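Local coordinates for tyrosine-protein phosphatase YwqE (PDB 3QY7), which removes phosphate from phosphotyrosine in proteins such as YwqD, YwqF and Ssb, as a manganese-dependent phosphatase of Bacillus subtilis, at residues A[179-191]-A[235-247]. Sequence-based numbering, arbitrary orientation.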
loop_
_atom_site.group_PDB
_atom_site.type_symbol
_atom_site.label_atom_id
_atom_site.label_comp_id
_atom_site.label_asym_id
_atom_site.label_seq_id
_atom_site.Cartn_x
_atom_site.Cartn_y
_atom_site.Cartn_z
ATOM N N SER A 179 13.563 2.487 7.210
ATOM C CA SER A 179 12.366 3.174 6.744
ATOM C C SER A 179 12.501 4.679 6.888
ATOM O O SER A 179 12.092 5.447 6.012
ATOM C CB SER A 179 11.148 2.683 7.531
ATOM O OG SER A 179 10.956 1.294 7.399
ATOM N N LEU A 180 13.071 5.110 8.011
ATOM C CA LEU A 180 13.320 6.518 8.255
ATOM C C LEU A 180 14.291 7.121 7.232
ATOM O O LEU A 180 14.132 8.269 6.836
ATOM C CB LEU A 180 13.834 6.725 9.684
ATOM C CG LEU A 180 12.770 6.588 10.779
ATOM C CD1 LEU A 180 13.466 6.594 12.132
ATOM C CD2 LEU A 180 11.767 7.740 10.691
ATOM N N ARG A 181 15.279 6.326 6.815
ATOM C CA ARG A 181 16.201 6.717 5.742
ATOM C C ARG A 181 15.450 7.001 4.446
ATOM O O ARG A 181 15.662 8.049 3.831
ATOM C CB ARG A 181 17.298 5.659 5.537
ATOM C CG ARG A 181 18.335 5.661 6.665
ATOM C CD ARG A 181 19.210 4.425 6.644
ATOM N NE ARG A 181 20.051 4.337 5.453
ATOM C CZ ARG A 181 20.539 3.197 4.970
ATOM N NH1 ARG A 181 20.268 2.042 5.567
ATOM N NH2 ARG A 181 21.294 3.204 3.885
ATOM N N LEU A 182 14.556 6.091 4.063
ATOM C CA LEU A 182 13.760 6.255 2.828
ATOM C C LEU A 182 12.839 7.475 2.893
ATOM O O LEU A 182 12.725 8.239 1.925
ATOM C CB LEU A 182 12.965 4.977 2.528
ATOM C CG LEU A 182 13.743 3.666 2.317
ATOM C CD1 LEU A 182 12.857 2.483 1.916
ATOM C CD2 LEU A 182 14.902 3.876 1.312
ATOM N N VAL A 183 12.186 7.665 4.039
ATOM C CA VAL A 183 11.315 8.827 4.220
ATOM C C VAL A 183 12.097 10.145 4.103
ATOM O O VAL A 183 11.673 11.063 3.412
ATOM C CB VAL A 183 10.518 8.800 5.559
ATOM C CG1 VAL A 183 9.743 10.097 5.716
ATOM C CG2 VAL A 183 9.539 7.590 5.605
ATOM N N GLU A 184 13.242 10.221 4.778
ATOM C CA GLU A 184 14.122 11.390 4.722
ATOM C C GLU A 184 14.512 11.772 3.292
ATOM O O GLU A 184 14.573 12.957 2.957
ATOM C CB GLU A 184 15.394 11.093 5.511
ATOM C CG GLU A 184 16.206 12.323 5.793
ATOM C CD GLU A 184 17.465 12.029 6.565
ATOM O OE1 GLU A 184 18.516 11.789 5.931
ATOM O OE2 GLU A 184 17.403 12.062 7.807
ATOM N N ALA A 185 14.779 10.755 2.477
ATOM C CA ALA A 185 15.215 10.929 1.088
ATOM C C ALA A 185 14.074 11.267 0.123
ATOM O O ALA A 185 14.279 11.325 -1.099
ATOM C CB ALA A 185 15.937 9.679 0.626
ATOM N N ASN A 186 12.874 11.483 0.672
ATOM C CA ASN A 186 11.682 11.828 -0.130
ATOM C C ASN A 186 11.259 10.731 -1.107
ATOM O O ASN A 186 10.670 11.014 -2.155
ATOM C CB ASN A 186 11.867 13.169 -0.867
ATOM C CG ASN A 186 12.003 14.343 0.078
ATOM O OD1 ASN A 186 12.813 15.255 -0.149
ATOM N ND2 ASN A 186 11.212 14.338 1.143
ATOM N N LEU A 187 11.557 9.483 -0.768
ATOM C CA LEU A 187 11.274 8.357 -1.650
ATOM C C LEU A 187 9.961 7.655 -1.344
ATOM O O LEU A 187 9.560 6.744 -2.068
ATOM C CB LEU A 187 12.423 7.343 -1.602
ATOM C CG LEU A 187 13.790 7.843 -2.063
ATOM C CD1 LEU A 187 14.727 6.652 -2.063
ATOM C CD2 LEU A 187 13.746 8.499 -3.452
ATOM N N ILE A 188 9.317 8.088 -0.263
ATOM C CA ILE A 188 8.061 7.517 0.214
ATOM C C ILE A 188 6.957 8.562 0.054
ATOM O O ILE A 188 7.156 9.728 0.380
ATOM C CB ILE A 188 8.182 7.159 1.722
ATOM C CG1 ILE A 188 9.318 6.150 1.964
ATOM C CG2 ILE A 188 6.844 6.676 2.317
ATOM C CD1 ILE A 188 9.245 4.805 1.203
ATOM N N HIS A 189 5.788 8.117 -0.416
ATOM C CA HIS A 189 4.671 9.026 -0.689
ATOM C C HIS A 189 3.409 8.718 0.100
ATOM O O HIS A 189 2.541 9.574 0.191
ATOM C CB HIS A 189 4.411 9.075 -2.189
ATOM C CG HIS A 189 5.658 9.367 -2.961
ATOM N ND1 HIS A 189 6.498 8.367 -3.400
ATOM C CD2 HIS A 189 6.261 10.536 -3.274
ATOM C CE1 HIS A 189 7.547 8.911 -3.994
ATOM N NE2 HIS A 189 7.432 10.226 -3.927
ATOM N N PHE A 190 3.332 7.518 0.673
ATOM C CA PHE A 190 2.170 7.058 1.448
ATOM C C PHE A 190 2.645 6.227 2.641
ATOM O O PHE A 190 3.706 5.587 2.579
ATOM C CB PHE A 190 1.265 6.123 0.621
ATOM C CG PHE A 190 0.860 6.658 -0.718
ATOM C CD1 PHE A 190 -0.235 7.515 -0.843
ATOM C CD2 PHE A 190 1.534 6.250 -1.868
ATOM C CE1 PHE A 190 -0.630 7.989 -2.089
ATOM C CE2 PHE A 190 1.135 6.718 -3.134
ATOM C CZ PHE A 190 0.057 7.579 -3.247
ATOM N N VAL A 191 1.852 6.215 3.710
ATOM C CA VAL A 191 2.039 5.267 4.796
ATOM C C VAL A 191 0.745 4.460 4.889
ATOM O O VAL A 191 -0.360 5.032 4.828
ATOM C CB VAL A 191 2.309 5.980 6.143
ATOM C CG1 VAL A 191 2.708 4.962 7.199
ATOM C CG2 VAL A 191 3.372 7.075 5.992
ATOM N N GLN A 235 -6.477 12.495 -7.809
ATOM C CA GLN A 235 -5.650 13.683 -7.991
ATOM C C GLN A 235 -4.173 13.317 -8.005
ATOM O O GLN A 235 -3.799 12.204 -7.665
ATOM C CB GLN A 235 -5.900 14.697 -6.866
ATOM C CG GLN A 235 -7.284 15.318 -6.874
ATOM C CD GLN A 235 -7.609 15.954 -8.192
ATOM O OE1 GLN A 235 -8.378 15.403 -8.979
ATOM N NE2 GLN A 235 -7.014 17.113 -8.457
ATOM N N THR A 236 -3.341 14.272 -8.385
ATOM C CA THR A 236 -1.907 14.058 -8.420
ATOM C C THR A 236 -1.333 14.235 -7.016
ATOM O O THR A 236 -1.595 15.244 -6.374
ATOM C CB THR A 236 -1.257 15.033 -9.412
ATOM O OG1 THR A 236 -1.822 14.815 -10.713
ATOM C CG2 THR A 236 0.266 14.825 -9.469
ATOM N N ILE A 237 -0.589 13.232 -6.526
ATOM C CA ILE A 237 0.044 13.290 -5.207
ATOM C C ILE A 237 1.157 14.337 -5.147
ATOM O O ILE A 237 1.702 14.747 -6.190
ATOM C CB ILE A 237 0.614 11.918 -4.768
ATOM C CG1 ILE A 237 1.548 11.337 -5.839
ATOM C CG2 ILE A 237 -0.524 10.930 -4.487
ATOM C CD1 ILE A 237 2.589 10.353 -5.283
ATOM N N PHE A 238 1.492 14.754 -3.924
ATOM C CA PHE A 238 2.558 15.721 -3.705
ATOM C C PHE A 238 3.869 15.005 -3.462
ATOM O O PHE A 238 3.948 14.044 -2.682
ATOM C CB PHE A 238 2.243 16.655 -2.537
ATOM C CG PHE A 238 0.952 17.414 -2.689
ATOM C CD1 PHE A 238 0.180 17.712 -1.573
ATOM C CD2 PHE A 238 0.515 17.845 -3.951
ATOM C CE1 PHE A 238 -1.012 18.427 -1.700
ATOM C CE2 PHE A 238 -0.679 18.549 -4.086
ATOM C CZ PHE A 238 -1.440 18.837 -2.950
ATOM N N ARG A 239 4.903 15.489 -4.135
ATOM C CA ARG A 239 6.220 14.891 -4.044
ATOM C C ARG A 239 7.239 15.951 -3.680
ATOM O O ARG A 239 7.100 17.127 -4.034
ATOM C CB ARG A 239 6.606 14.241 -5.384
ATOM C CG ARG A 239 5.602 13.205 -5.875
ATOM C CD ARG A 239 5.739 12.911 -7.366
ATOM N NE ARG A 239 6.699 11.849 -7.594
ATOM C CZ ARG A 239 6.405 10.598 -7.945
ATOM N NH1 ARG A 239 5.159 10.192 -8.163
ATOM N NH2 ARG A 239 7.394 9.746 -8.090
ATOM N N GLN A 240 8.267 15.518 -2.963
ATOM C CA GLN A 240 9.447 16.342 -2.731
ATOM C C GLN A 240 10.589 15.762 -3.591
ATOM O O GLN A 240 10.521 14.591 -4.018
ATOM C CB GLN A 240 9.801 16.376 -1.237
ATOM C CG GLN A 240 8.736 17.018 -0.326
ATOM C CD GLN A 240 8.516 18.505 -0.570
ATOM O OE1 GLN A 240 7.377 18.988 -0.528
ATOM N NE2 GLN A 240 9.596 19.240 -0.822
ATOM N N PRO A 241 11.628 16.576 -3.875
ATOM C CA PRO A 241 12.669 16.076 -4.764
ATOM C C PRO A 241 13.351 14.838 -4.187
ATOM O O PRO A 241 13.858 14.888 -3.056
ATOM C CB PRO A 241 13.649 17.254 -4.876
ATOM C CG PRO A 241 12.901 18.453 -4.406
ATOM C CD PRO A 241 11.932 17.933 -3.377
ATOM N N PRO A 242 13.344 13.724 -4.943
ATOM C CA PRO A 242 13.956 12.496 -4.454
ATOM C C PRO A 242 15.458 12.652 -4.291
ATOM O O PRO A 242 16.092 13.436 -5.016
ATOM C CB PRO A 242 13.649 11.472 -5.552
ATOM C CG PRO A 242 13.334 12.277 -6.758
ATOM C CD PRO A 242 12.720 13.543 -6.270
ATOM N N GLN A 243 16.010 11.925 -3.326
ATOM C CA GLN A 243 17.431 12.028 -3.014
ATOM C C GLN A 243 18.054 10.642 -2.971
ATOM O O GLN A 243 17.399 9.674 -2.589
ATOM C CB GLN A 243 17.639 12.766 -1.688
ATOM C CG GLN A 243 16.939 14.128 -1.570
ATOM C CD GLN A 243 17.477 15.201 -2.511
ATOM O OE1 GLN A 243 18.575 15.076 -3.072
ATOM N NE2 GLN A 243 16.704 16.275 -2.681
ATOM N N PRO A 244 19.314 10.517 -3.431
ATOM C CA PRO A 244 19.953 9.227 -3.272
ATOM C C PRO A 244 20.136 8.880 -1.801
ATOM O O PRO A 244 20.287 9.765 -0.949
ATOM C CB PRO A 244 21.316 9.434 -3.944
ATOM C CG PRO A 244 21.025 10.403 -5.013
ATOM C CD PRO A 244 20.031 11.361 -4.405
ATOM N N VAL A 245 20.097 7.608 -1.533
ATOM C CA VAL A 245 20.372 7.093 -0.229
ATOM C C VAL A 245 21.466 6.062 -0.453
ATOM O O VAL A 245 21.455 5.350 -1.408
ATOM C CB VAL A 245 19.127 6.529 0.453
ATOM C CG1 VAL A 245 17.992 6.377 -0.422
ATOM C CG2 VAL A 245 19.346 5.358 1.339
ATOM N N LYS A 246 22.389 6.029 0.450
ATOM C CA LYS A 246 23.606 5.259 0.362
ATOM C C LYS A 246 23.483 4.074 1.242
ATOM O O LYS A 246 22.595 4.072 2.033
ATOM C CB LYS A 246 24.674 6.075 1.061
ATOM C CG LYS A 246 24.359 5.967 2.554
ATOM C CD LYS A 246 25.041 6.903 3.522
ATOM C CE LYS A 246 25.214 6.173 4.837
ATOM N NZ LYS A 246 25.363 7.060 5.949
ATOM N N ARG A 247 24.454 3.141 1.125
ATOM C CA ARG A 247 24.586 1.958 1.993
ATOM C C ARG A 247 23.481 0.932 1.769
ATOM O O ARG A 247 23.750 -0.267 1.645
ATOM C CB ARG A 247 24.660 2.366 3.475
ATOM C CG ARG A 247 25.347 1.377 4.406
ATOM C CD ARG A 247 26.865 1.378 4.235
ATOM N NE ARG A 247 27.515 0.565 5.260
ATOM C CZ ARG A 247 27.979 1.040 6.416
ATOM N NH1 ARG A 247 27.874 2.335 6.702
ATOM N NH2 ARG A 247 28.553 0.222 7.289
HETATM O O HOH W 1 9.499 12.031 -4.783
HETATM O O HOH W 2 8.425 12.780 -2.058
#
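Ala185 O accepts the backbone N-H of Gln243 at 2.9 Å, pinning the extended C-terminal tail 235-247 across a Schellman motif that closes helix 173-184 of the TIM-barrel-like PHP fold. Asn186, with its positive phi, is the C-prime residue, in the left-handed backbone conformation that asparagine tolerates well; its side-chain amide lies against Gln240 CB, and its plane is turned 60° from that of the Gln240 amide. Around the turn, branched and cyclic apolar groups interlock. Leu187 splits its methyls, CD2 reaching Pro242 CB at 3.6 Å while CD1 meets Val245 CG1 at 3.7 Å, and small Ala185 lets the same valine methyl lie close to the helix end. Toward strand 190-192, Ile237 divides likewise: CG2 packs obliquely on Phe190 CZ at 3.6 Å and CD1 touches His189 CB. With CG beside its backbone N (chi1 -52°), His189 turns its ring toward the tail, ND1 being held by Ser160 N. The aliphatic Arg239 CG adjoins CD2 of this imidazole, and the guanidinium, whose NH2 hydrogen-bonds to Ala158 O, lies 36° from the ring plane with His189 NE2 over one face, near its rim. In the imidazole plane, water 1 sits 2.9 Å from His189 NE2 and bridges to Asn186 O and Gln240 O.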